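Local coordinates for purine nucleoside phosphorylase (Schistosoma mansoni, PDB 6BJ6), which catalyses the reversible phosphorolysis of purine nucleosides such as inosine and guanosine to the free base and ribose 1-phosphate, at the interface of chains A and B. Sequence-based numbering; all coordinates share one arbitrary frame. Chains: chain A/B, Purine nucleoside phosphorylase.

The interface of chains A and B. Residues chain A 200-202, 259; chain B 161-163.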
# COMPACT_ATOMS: atom_id res chain seq x y z
N PRO A 200 -10.95 -5.66 3.38
CA PRO A 200 -12.17 -5.68 4.21
C PRO A 200 -12.06 -6.39 5.56
O PRO A 200 -13.09 -6.43 6.25
CB PRO A 200 -13.16 -6.41 3.29
CG PRO A 200 -12.29 -7.48 2.66
CD PRO A 200 -10.99 -6.74 2.38
N THR A 201 -10.89 -6.94 5.94
CA THR A 201 -10.73 -7.45 7.31
C THR A 201 -10.75 -6.28 8.30
O THR A 201 -10.16 -5.21 8.05
CB THR A 201 -9.41 -8.23 7.45
OG1 THR A 201 -8.31 -7.42 7.01
CG2 THR A 201 -9.45 -9.51 6.58
N TYR A 202 -11.45 -6.47 9.43
CA TYR A 202 -11.34 -5.47 10.48
C TYR A 202 -9.86 -5.32 10.88
O TYR A 202 -9.07 -6.25 10.74
CB TYR A 202 -12.15 -5.86 11.74
CG TYR A 202 -13.66 -5.95 11.54
CD1 TYR A 202 -14.46 -4.83 11.51
CD2 TYR A 202 -14.28 -7.18 11.40
CE1 TYR A 202 -15.87 -4.93 11.34
CE2 TYR A 202 -15.66 -7.30 11.24
CZ TYR A 202 -16.44 -6.16 11.19
OH TYR A 202 -17.81 -6.26 11.02
N HIS A 259 -20.73 -8.84 12.36
CA HIS A 259 -21.49 -7.88 11.56
C HIS A 259 -22.79 -7.49 12.26
O HIS A 259 -23.26 -6.35 12.12
CB HIS A 259 -21.78 -8.46 10.18
CG HIS A 259 -22.41 -7.48 9.24
ND1 HIS A 259 -23.77 -7.36 9.08
CD2 HIS A 259 -21.85 -6.57 8.41
CE1 HIS A 259 -24.03 -6.42 8.19
NE2 HIS A 259 -22.88 -5.93 7.76
N PHE B 161 -16.75 -9.05 5.88
CA PHE B 161 -15.79 -8.43 6.81
C PHE B 161 -15.32 -9.41 7.89
O PHE B 161 -15.96 -9.54 8.96
CB PHE B 161 -16.41 -7.20 7.49
CG PHE B 161 -17.04 -6.19 6.55
CD1 PHE B 161 -16.22 -5.33 5.81
CD2 PHE B 161 -18.41 -6.07 6.44
CE1 PHE B 161 -16.78 -4.38 4.97
CE2 PHE B 161 -18.98 -5.13 5.59
CZ PHE B 161 -18.15 -4.28 4.85
N PRO B 162 -14.22 -10.13 7.67
CA PRO B 162 -13.75 -11.10 8.69
C PRO B 162 -13.06 -10.45 9.87
O PRO B 162 -12.40 -9.41 9.76
CB PRO B 162 -12.74 -11.97 7.91
CG PRO B 162 -12.93 -11.68 6.48
CD PRO B 162 -13.48 -10.26 6.41
N ASP B 163 -13.21 -11.10 11.02
CA ASP B 163 -12.53 -10.74 12.27
C ASP B 163 -11.31 -11.64 12.43
O ASP B 163 -11.45 -12.87 12.46
CB ASP B 163 -13.53 -10.91 13.43
CG ASP B 163 -12.91 -10.83 14.79
OD1 ASP B 163 -11.81 -10.30 14.96
OD2 ASP B 163 -13.57 -11.31 15.75
O HOH W 1 -18.53 -9.16 9.94
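B:Phe161 reaches from a loop of chain B between A:Pro200 and A:His259, with A:Tyr202 against its CB, at a subunit boundary of the trimer characteristic of low-molecular-mass purine nucleoside phosphorylases. In this family a phenylalanine from the neighbouring subunit borders the ribose, and a histidine at the start of the last helix faces the ribose 5'-hydroxyl; B:Phe161 and A:His259, which opens helix 259-283, very likely fill those roles. A:Tyr202, in the conserved GPTYE segment, probably takes the place of the aromatic residue that lines the purine base. The phenyl ring presents one edge to A:Pro200, whose carbonyl O lies in the ring plane, 3.3 Å from CD1 of B:Phe161. That geometry suits a weak contact between the carbonyl oxygen and the electropositive rim of the ring. Across the ring, CD2 of B:Phe161 lies 4.0 Å from CD2 of A:His259, the two side chains crossing at a slant, but the imidazole is poorly ordered and its exact placement is uncertain.

The side chains of A:Tyr202 and B:Phe161 run at about a right angle, with CE2 of the phenol ring 3.8 Å from CB of B:Phe161. With chi1 at -64°, CG of A:Tyr202 stands beside its own backbone N, and the phenol extends along the B:Phe161-B:Pro162 backbone towards A:His259. A hydrogen bond of 3.1 Å runs from A:Tyr202 N to B:Pro162 O. The B:Pro162 ring packs against A:Thr201, its CD 4.0 Å from the threonine CA and its CG near the methyl CG2.

The OH of A:Tyr202 is linked through water 1 to the carbonyl O of B:Phe161, the water lying 2.8 Å from that O. A cis peptide bond precedes A:Pro200 and may help set the course of the loop that carries its carbonyl.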